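Dihydrolipoyl dehydrogenase (Elizabethkingia anophelis NUHP1, PDB 6UZI) probably catalyses the NAD+-dependent oxidation of protein-bound dihydrolipoyl groups to lipoyl groups, using FAD and a redox-active disulfide. Local coordinates at residues 29-35 with 340-346; 219-223 with 370-374; 385-389 with 401-405; 428-432 with 456-460. All blocks are in the same frame, centred on the assembly; numbering follows the deposited sequence.

Interaction 1 (29-35 with 340-346)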
# COMPACT_ATOMS: atom_id res chain seq x y z
N ARG A 29 15.39 -17.39 14.95
CA ARG A 29 14.34 -18.16 15.60
C ARG A 29 14.92 -19.31 16.42
O ARG A 29 14.38 -19.64 17.48
CB ARG A 29 13.36 -18.67 14.55
CG ARG A 29 12.06 -19.20 15.11
CD ARG A 29 11.17 -18.08 15.55
NE ARG A 29 10.00 -18.59 16.25
CZ ARG A 29 9.83 -18.53 17.57
NH1 ARG A 29 10.75 -17.96 18.33
NH2 ARG A 29 8.73 -19.02 18.11
N CYS A 30 16.03 -19.91 15.97
CA CYS A 30 16.69 -20.93 16.77
C CYS A 30 17.28 -20.33 18.04
O CYS A 30 17.21 -20.94 19.11
CB CYS A 30 17.77 -21.64 15.96
SG CYS A 30 17.14 -22.88 14.81
N ALA A 31 17.89 -19.15 17.92
CA ALA A 31 18.40 -18.47 19.10
C ALA A 31 17.27 -18.07 20.05
O ALA A 31 17.43 -18.15 21.28
CB ALA A 31 19.23 -17.26 18.68
N GLN A 32 16.13 -17.63 19.51
CA GLN A 32 15.02 -17.24 20.38
C GLN A 32 14.47 -18.44 21.15
O GLN A 32 13.96 -18.28 22.27
CB GLN A 32 13.91 -16.57 19.58
CG GLN A 32 14.28 -15.21 19.00
CD GLN A 32 13.14 -14.57 18.21
OE1 GLN A 32 12.16 -15.23 17.85
NE2 GLN A 32 13.28 -13.28 17.91
N LEU A 33 14.56 -19.64 20.58
CA LEU A 33 14.03 -20.83 21.23
C LEU A 33 15.04 -21.49 22.16
O LEU A 33 14.71 -22.48 22.82
CB LEU A 33 13.56 -21.83 20.17
CG LEU A 33 12.35 -21.33 19.36
CD1 LEU A 33 12.13 -22.14 18.10
CD2 LEU A 33 11.08 -21.36 20.21
N GLY A 34 16.25 -20.95 22.26
CA GLY A 34 17.22 -21.39 23.24
C GLY A 34 18.36 -22.24 22.73
O GLY A 34 19.17 -22.70 23.54
N PHE A 35 18.50 -22.40 21.42
CA PHE A 35 19.56 -23.22 20.86
C PHE A 35 20.85 -22.43 20.79
O PHE A 35 20.83 -21.23 20.50
CB PHE A 35 19.18 -23.70 19.46
CG PHE A 35 18.04 -24.66 19.42
CD1 PHE A 35 18.15 -25.91 20.01
CD2 PHE A 35 16.86 -24.32 18.78
CE1 PHE A 35 17.10 -26.81 19.96
CE2 PHE A 35 15.81 -25.21 18.74
CZ PHE A 35 15.93 -26.46 19.33
N ALA A 340 12.90 -24.13 12.89
CA ALA A 340 13.32 -23.80 14.24
C ALA A 340 12.27 -24.22 15.26
O ALA A 340 12.59 -24.83 16.29
CB ALA A 340 13.61 -22.30 14.36
N GLU A 341 11.00 -23.90 15.00
CA GLU A 341 9.95 -24.29 15.93
C GLU A 341 9.76 -25.80 15.96
O GLU A 341 9.50 -26.37 17.02
CB GLU A 341 8.65 -23.57 15.57
CG GLU A 341 8.69 -22.09 15.90
CD GLU A 341 7.52 -21.33 15.36
OE1 GLU A 341 6.56 -21.97 14.90
OE2 GLU A 341 7.56 -20.08 15.39
N THR A 342 9.95 -26.46 14.82
CA THR A 342 9.91 -27.92 14.79
C THR A 342 11.03 -28.51 15.63
O THR A 342 10.81 -29.46 16.39
CB THR A 342 10.00 -28.41 13.34
OG1 THR A 342 8.74 -28.20 12.69
CG2 THR A 342 10.38 -29.89 13.27
N LEU A 343 12.24 -27.95 15.53
CA LEU A 343 13.36 -28.42 16.34
C LEU A 343 13.09 -28.25 17.82
O LEU A 343 13.66 -28.97 18.65
CB LEU A 343 14.64 -27.67 15.96
CG LEU A 343 15.27 -28.06 14.62
CD1 LEU A 343 16.42 -27.13 14.30
CD2 LEU A 343 15.73 -29.48 14.73
N ALA A 344 12.24 -27.30 18.18
CA ALA A 344 11.92 -27.02 19.57
C ALA A 344 10.77 -27.87 20.10
O ALA A 344 10.35 -27.66 21.24
CB ALA A 344 11.58 -25.53 19.73
N GLY A 345 10.26 -28.81 19.30
CA GLY A 345 9.19 -29.68 19.74
C GLY A 345 7.79 -29.18 19.48
O GLY A 345 6.82 -29.83 19.93
N GLU A 346 7.64 -28.05 18.80
CA GLU A 346 6.34 -27.50 18.45
C GLU A 346 5.83 -28.13 17.15
O GLU A 346 6.50 -28.94 16.51
CB GLU A 346 6.43 -25.98 18.34
CG GLU A 346 6.71 -25.28 19.66
CD GLU A 346 6.90 -23.78 19.52
OE1 GLU A 346 6.52 -23.21 18.47
OE2 GLU A 346 7.42 -23.16 20.48

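Interaction 2 (219-223 with 370-374)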
# COMPACT_ATOMS: atom_id res chain seq x y z
N PRO A 219 4.21 -16.59 -16.64
CA PRO A 219 3.18 -17.62 -16.88
C PRO A 219 2.73 -18.37 -15.64
O PRO A 219 1.70 -19.06 -15.70
CB PRO A 219 3.87 -18.56 -17.87
CG PRO A 219 5.33 -18.42 -17.56
CD PRO A 219 5.52 -16.97 -17.21
N GLY A 220 3.44 -18.28 -14.51
CA GLY A 220 3.01 -18.98 -13.33
C GLY A 220 1.93 -18.29 -12.53
O GLY A 220 1.43 -18.84 -11.55
N MET A 221 1.55 -17.09 -12.95
CA MET A 221 0.55 -16.31 -12.25
C MET A 221 -0.77 -16.39 -13.01
O MET A 221 -0.89 -17.08 -14.03
CB MET A 221 1.03 -14.86 -12.09
CG MET A 221 2.35 -14.75 -11.35
SD MET A 221 2.76 -13.09 -10.81
CE MET A 221 1.59 -12.90 -9.46
N ASP A 222 -1.78 -15.71 -12.49
CA ASP A 222 -3.09 -15.74 -13.12
C ASP A 222 -3.00 -15.15 -14.52
O ASP A 222 -2.31 -14.15 -14.75
CB ASP A 222 -4.09 -14.96 -12.28
CG ASP A 222 -5.48 -15.06 -12.81
OD1 ASP A 222 -6.22 -15.97 -12.35
OD2 ASP A 222 -5.83 -14.26 -13.70
N GLY A 223 -3.72 -15.78 -15.47
CA GLY A 223 -3.65 -15.36 -16.86
C GLY A 223 -4.05 -13.91 -17.09
O GLY A 223 -3.50 -13.25 -17.98
N LYS A 370 -5.32 -19.62 -5.62
CA LYS A 370 -5.40 -20.34 -6.88
C LYS A 370 -5.55 -19.38 -8.06
O LYS A 370 -6.16 -18.31 -7.94
CB LYS A 370 -6.56 -21.33 -6.85
CG LYS A 370 -6.44 -22.39 -5.76
CD LYS A 370 -5.19 -23.24 -5.94
CE LYS A 370 -5.10 -24.32 -4.86
NZ LYS A 370 -4.03 -25.32 -5.12
N THR A 371 -4.96 -19.76 -9.19
CA THR A 371 -5.23 -19.04 -10.42
C THR A 371 -6.50 -19.60 -11.05
O THR A 371 -6.98 -20.69 -10.70
CB THR A 371 -4.08 -19.16 -11.41
OG1 THR A 371 -3.96 -20.51 -11.87
CG2 THR A 371 -2.77 -18.72 -10.77
N GLU A 372 -7.05 -18.84 -12.00
CA GLU A 372 -8.22 -19.33 -12.74
C GLU A 372 -7.88 -20.59 -13.53
O GLU A 372 -8.69 -21.52 -13.60
CB GLU A 372 -8.76 -18.25 -13.66
CG GLU A 372 -10.18 -18.55 -14.12
CD GLU A 372 -10.76 -17.47 -14.99
OE1 GLU A 372 -10.12 -16.40 -15.13
OE2 GLU A 372 -11.87 -17.68 -15.53
N GLU A 373 -6.68 -20.64 -14.12
CA GLU A 373 -6.26 -21.84 -14.83
C GLU A 373 -6.23 -23.04 -13.88
O GLU A 373 -6.63 -24.15 -14.25
CB GLU A 373 -4.90 -21.63 -15.49
CG GLU A 373 -4.86 -20.56 -16.59
CD GLU A 373 -4.88 -19.13 -16.07
OE1 GLU A 373 -4.21 -18.83 -15.06
OE2 GLU A 373 -5.57 -18.28 -16.68
N GLN A 374 -5.78 -22.83 -12.64
CA GLN A 374 -5.77 -23.92 -11.66
C GLN A 374 -7.19 -24.37 -11.32
O GLN A 374 -7.46 -25.57 -11.23
CB GLN A 374 -5.03 -23.48 -10.40
CG GLN A 374 -3.52 -23.49 -10.54
CD GLN A 374 -2.81 -22.87 -9.35
OE1 GLN A 374 -3.31 -21.93 -8.72
NE2 GLN A 374 -1.64 -23.40 -9.02
O HOH W 1 -1.66 -20.01 -14.24

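Interaction 3 (385-389 with 401-405)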
# COMPACT_ATOMS: atom_id res chain seq x y z
N GLY A 385 -14.94 -11.89 -9.93
CA GLY A 385 -15.22 -10.48 -9.75
C GLY A 385 -14.02 -9.68 -10.21
O GLY A 385 -12.88 -10.13 -10.08
N SER A 386 -14.28 -8.50 -10.77
CA SER A 386 -13.20 -7.75 -11.41
C SER A 386 -13.55 -6.27 -11.42
O SER A 386 -14.60 -5.88 -11.96
CB SER A 386 -12.98 -8.28 -12.82
OG SER A 386 -11.78 -7.77 -13.38
N PHE A 387 -12.69 -5.43 -10.84
CA PHE A 387 -12.89 -3.99 -10.84
C PHE A 387 -11.65 -3.28 -11.38
O PHE A 387 -10.53 -3.62 -10.99
CB PHE A 387 -13.21 -3.47 -9.44
CG PHE A 387 -13.57 -2.02 -9.39
CD1 PHE A 387 -14.86 -1.59 -9.69
CD2 PHE A 387 -12.62 -1.07 -9.05
CE1 PHE A 387 -15.19 -0.25 -9.64
CE2 PHE A 387 -12.95 0.27 -9.00
CZ PHE A 387 -14.24 0.68 -9.30
N PRO A 388 -11.81 -2.29 -12.25
CA PRO A 388 -10.65 -1.63 -12.85
C PRO A 388 -10.06 -0.52 -11.98
O PRO A 388 -10.77 0.24 -11.32
CB PRO A 388 -11.21 -1.06 -14.16
CG PRO A 388 -12.65 -0.77 -13.83
CD PRO A 388 -13.09 -1.84 -12.85
N MET A 389 -8.72 -0.40 -12.03
CA MET A 389 -8.03 0.59 -11.21
C MET A 389 -8.31 2.01 -11.67
O MET A 389 -8.29 2.94 -10.86
CB MET A 389 -6.52 0.34 -11.21
CG MET A 389 -6.08 -0.95 -10.55
SD MET A 389 -6.43 -0.98 -8.79
CE MET A 389 -5.33 0.30 -8.20
N THR A 401 -3.20 4.82 -12.90
CA THR A 401 -4.52 4.31 -13.25
C THR A 401 -4.52 2.93 -13.90
O THR A 401 -5.60 2.41 -14.20
CB THR A 401 -5.23 5.30 -14.17
OG1 THR A 401 -4.40 5.56 -15.30
CG2 THR A 401 -5.49 6.59 -13.43
N ASP A 402 -3.36 2.35 -14.18
CA ASP A 402 -3.33 1.06 -14.86
C ASP A 402 -3.69 -0.08 -13.92
O ASP A 402 -3.32 -0.07 -12.74
CB ASP A 402 -1.95 0.79 -15.48
CG ASP A 402 -1.67 1.67 -16.68
OD1 ASP A 402 -2.54 2.49 -17.05
OD2 ASP A 402 -0.57 1.55 -17.25
N GLY A 403 -4.42 -1.04 -14.44
CA GLY A 403 -4.56 -2.33 -13.80
C GLY A 403 -5.98 -2.68 -13.43
O GLY A 403 -6.95 -1.97 -13.74
N VAL A 404 -6.10 -3.79 -12.70
CA VAL A 404 -7.38 -4.37 -12.35
C VAL A 404 -7.16 -5.25 -11.13
O VAL A 404 -6.04 -5.73 -10.89
CB VAL A 404 -7.95 -5.18 -13.55
CG1 VAL A 404 -7.11 -6.41 -13.82
CG2 VAL A 404 -9.41 -5.56 -13.31
N ILE A 405 -8.21 -5.42 -10.33
CA ILE A 405 -8.25 -6.36 -9.22
C ILE A 405 -9.23 -7.47 -9.58
O ILE A 405 -10.35 -7.20 -10.02
CB ILE A 405 -8.66 -5.68 -7.91
CG1 ILE A 405 -7.74 -4.50 -7.61
CG2 ILE A 405 -8.67 -6.69 -6.77
CD1 ILE A 405 -6.38 -4.92 -7.12

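Interaction 4 (428-432 with 456-460). With ZN (zinc ion), chain F.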
# COMPACT_ATOMS: atom_id res chain seq x y z
N ASP A 428 1.69 -4.16 -1.55
CA ASP A 428 1.21 -4.10 -0.18
C ASP A 428 -0.30 -4.30 -0.06
O ASP A 428 -0.75 -4.73 1.00
CB ASP A 428 1.59 -2.75 0.45
CG ASP A 428 3.10 -2.57 0.54
OD1 ASP A 428 3.67 -1.85 -0.29
OD2 ASP A 428 3.72 -3.18 1.44
N MET A 429 -1.07 -4.05 -1.11
CA MET A 429 -2.49 -4.35 -1.05
C MET A 429 -2.73 -5.85 -0.91
O MET A 429 -3.74 -6.27 -0.33
CB MET A 429 -3.20 -3.83 -2.29
CG MET A 429 -3.33 -2.34 -2.37
SD MET A 429 -4.56 -1.89 -3.60
CE MET A 429 -3.83 -2.54 -5.10
N ILE A 430 -1.81 -6.66 -1.43
CA ILE A 430 -2.00 -8.10 -1.44
C ILE A 430 -2.11 -8.66 -0.03
O ILE A 430 -2.72 -9.73 0.16
CB ILE A 430 -0.84 -8.76 -2.23
CG1 ILE A 430 -1.18 -10.20 -2.59
CG2 ILE A 430 0.46 -8.71 -1.44
CD1 ILE A 430 -2.40 -10.31 -3.45
N ALA A 431 -1.57 -7.96 0.96
CA ALA A 431 -1.63 -8.46 2.33
C ALA A 431 -3.07 -8.59 2.82
O ALA A 431 -3.39 -9.52 3.57
CB ALA A 431 -0.81 -7.55 3.26
N GLU A 432 -3.95 -7.68 2.41
CA GLU A 432 -5.36 -7.80 2.77
C GLU A 432 -5.94 -9.11 2.28
O GLU A 432 -6.66 -9.80 3.02
CB GLU A 432 -6.15 -6.61 2.21
CG GLU A 432 -7.66 -6.70 2.43
CD GLU A 432 -8.43 -5.58 1.75
OE1 GLU A 432 -7.80 -4.61 1.27
OE2 GLU A 432 -9.68 -5.66 1.68
N TYR A 456 -6.41 2.76 -2.85
CA TYR A 456 -6.39 1.76 -3.91
C TYR A 456 -7.08 0.48 -3.48
O TYR A 456 -7.59 -0.26 -4.33
CB TYR A 456 -4.95 1.48 -4.34
CG TYR A 456 -4.26 2.70 -4.89
CD1 TYR A 456 -3.22 3.30 -4.19
CD2 TYR A 456 -4.68 3.27 -6.08
CE1 TYR A 456 -2.59 4.43 -4.69
CE2 TYR A 456 -4.06 4.40 -6.59
CZ TYR A 456 -3.02 4.98 -5.88
OH TYR A 456 -2.40 6.10 -6.38
N THR A 457 -7.13 0.21 -2.17
CA THR A 457 -7.77 -1.01 -1.67
C THR A 457 -9.28 -1.02 -1.90
O THR A 457 -9.89 -2.09 -1.85
CB THR A 457 -7.48 -1.20 -0.18
OG1 THR A 457 -7.90 -0.05 0.55
CG2 THR A 457 -5.99 -1.43 0.05
N GLU A 458 -9.89 0.14 -2.18
CA GLU A 458 -11.32 0.15 -2.49
C GLU A 458 -11.60 -0.69 -3.72
O GLU A 458 -12.72 -1.20 -3.88
CB GLU A 458 -11.83 1.58 -2.70
CG GLU A 458 -11.69 2.48 -1.49
CD GLU A 458 -12.51 3.74 -1.62
OE1 GLU A 458 -11.99 4.73 -2.19
OE2 GLU A 458 -13.67 3.75 -1.16
N ALA A 459 -10.61 -0.85 -4.60
CA ALA A 459 -10.79 -1.73 -5.75
C ALA A 459 -10.98 -3.17 -5.32
O ALA A 459 -11.73 -3.92 -5.96
CB ALA A 459 -9.60 -1.62 -6.69
N ILE A 460 -10.35 -3.57 -4.21
CA ILE A 460 -10.60 -4.91 -3.68
C ILE A 460 -12.04 -5.03 -3.22
O ILE A 460 -12.74 -6.00 -3.56
CB ILE A 460 -9.61 -5.23 -2.54
CG1 ILE A 460 -8.18 -5.01 -3.01
CG2 ILE A 460 -9.79 -6.66 -2.10
CD1 ILE A 460 -7.18 -5.09 -1.88
ZN ZN F . -15.30 4.86 -2.09

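Interaction 1 (29-35 with 340-346)
A single carboxylate oxygen, Glu341 OE2, receives both bonds of the salt bridge with Arg29. Arg29 NE donates to it over 3.0 Å at an N-H...O angle of 156°, and Arg29 NH2 reaches the same Glu341 OE2 at 3.1 Å. The grip is side-on, with OE2 in the guanidinium plane and the carboxylate turned 85° against it. NE uses the anti lone pair, whereas NH2 arrives from above the carboxylate plane. The arginine gets there by swinging CG beside its carbonyl carbon (chi1 -167°) and bending at chi2. Arg448 of the second subunit holds Glu341 OE1, which ties the pair to the dimer. Helix 21-32, which follows the glycine-rich FAD-binding turn of a Rossmann-type fold, lies here beside helix 329-343; each ends in a Schellman motif, at Gly34 and Gly345. Between the helices, Ala340 CB rests 3.5 Å from Arg29 CG and 3.6 Å from Cys30 SG. Farther along, Leu33 CD1 meets Ala344 CB at 3.8 Å. Phe35 presents its ring edge, not a face, to the end of helix 329-343, with CZ 3.8 Å from Leu343 CB. Cys30, Phe35 and Leu343 all also touch Val14 of strand 14-17.

Interaction 2 (219-223 with 370-374)
Two helix N-termini meet here and exchange hydrogen bonds: Asp222, the N-cap residue of helix 223-236, meets the start of helix 372-377, where Thr371 and Gln374 form a capping box. Across the contact, Glu372 N donates to Asp222 OD1 over 3.0 Å in a nearly straight bond (167°) that meets the oxygen almost along its C-O axis. The exchange is mutual, since Gly223 N donates to Glu373 OE1 at 3.1 Å, on the syn side of the carboxylate and 24° out of its plane. A second, weak bond from Gly223 N goes to Glu373 OE2. Glu373 folds back to this position through its bend at chi2 (76°). The box itself is closed by Gln374 N to Thr371 OG1 at 3.0 Å and by Thr371 N to Gln374 OE1 at 2.8 Å. That arrangement turns the methyl Thr371 CG2 onto the other backbone, 3.6 Å from Asp222 N. A water donates to Met221 O and to Glu373 OE1, and accepts a weak bond from Thr371 OG1. The acids stand close, Asp222 OD1 lying 4.4 Å from Glu373 OE1; the two helix starts and Lys406, which forms salt bridges with Asp222 OD2 and Glu372 OE1, probably offset that repulsion. Asp222 OD2 also caps Thr224 N, and Glu372 OE2 binds Tyr382 OH. The contact thus joins helix 223-236, which follows strand 207-211 of a parallel sheet, to the dimerisation domain, where Asp222 packs on His420 of strand 416-423 and Leu408 of strand 404-410.

Interaction 3 (385-389 with 401-405)
Phe387 and Ile405 form an antiparallel hydrogen-bonded pair, and Pro388 and Val404 the non-hydrogen-bonded pair beside it, the two segments running 161° apart. Strand 382-388 is the outermost strand on this side of the five-stranded antiparallel sheet of the dimerisation domain, and strand 404-410 is its neighbour. The pairing rests on Phe387 N to Ile405 O and Ile405 N to Phe387 O, each 3.0 Å; the first lies in the carbonyl plane, and the second is the straighter at 173°. Past the strand end, Met389 N donates to Gly403 O over 2.9 Å, from above the carbonyl plane. Pro388, which has no N-H to give, occupies a position where the pairing asks for none across the strands. On the face bearing Val404, its CG2, anti to the backbone N, leans over Phe387 O and Ser386 OG; Val404 also touches Thr224 and Glu228 of helix 223-236. Phe387 and Ile405 turn to the other face, onto Ala459 of helix 458-469. Gly403, at a phi of 119° that calls for glycine, lies under the side chain of Met389, whose CG is 3.4 Å from Gly403 C. The bend at chi2 brings Met389 SD to 3.9 Å from Ile405 CG1.

Interaction 4 (428-432 with 456-460)
Met429 of helix 426-438 drives its thioether against the backbone and side chain at Tyr456, on the approach to helix 458-469, within the dimerisation domain. This is the close-packed apolar part of the contact. Met429 SD lies 3.5 Å from both Tyr456 C and Tyr456 CB, while Met429 CG sits 3.7 Å from the methyl Thr457 CG2. Its chain is extended through chi2 and bends at chi3 (-62°), which turns the terminal methyl aside after the sulfur has made its contact. Met429 and Ile460 also rest on Met421 of strand 416-423 and Ile405 of strand 404-410, so the sheet backs the pair.

The part around Glu432 is the polar side, yet no hydrogen bond crosses between the segments. Glu432 and Ile460 approach from opposite directions, with Ile460 CD1 4.2 Å from Met429 CB and also touching the Glu432 carboxylate. Glu432 OE1 lies 3.7 Å from Thr457 CB, whereas OE2 is held by His451. Thr457 OG1 likewise turns elsewhere, to Thr455. There is no solvent side, because all five touching residues are buried: Glu432 and Thr457 both pack on Ala431 of the second subunit, whose Asp428 OD2 accepts from Thr457 N.

Glu458 takes no part in the packing; its carboxylate binds a zinc ion, shared with His453 of its own chain, the predicted proton acceptor, and Glu333 of the second subunit. It binds through one oxygen: Glu458 OE2 is 2.2 Å from the zinc, Glu458 OE1 3.3 Å.

In the fold
Interaction 1 stands apart, its centre 34 to 43 Å from the others, beside the FAD-binding parallel sheet. Interactions 2, 3 and 4 gather round the dimerisation-domain sheet, with 2 and 3 about 17 Å apart between centres and 3 and 4 about 11 Å. Only the last two touch, Ile405 CG1 lying 3.6 Å from Ala459 CB and Met389 CE 3.7 Å from Tyr456 CD2, so the start of helix 458-469 packs against strand 404-410 and the end of edge strand 382-388. Along the chain, interactions 1 and 2 interleave, whereas 3 and 4 follow in series. Interaction 2 spans from helix 223-236 to the dimerisation domain; interactions 1 and 4 both touch the second subunit, and interaction 4 also holds the zinc ligand Glu458.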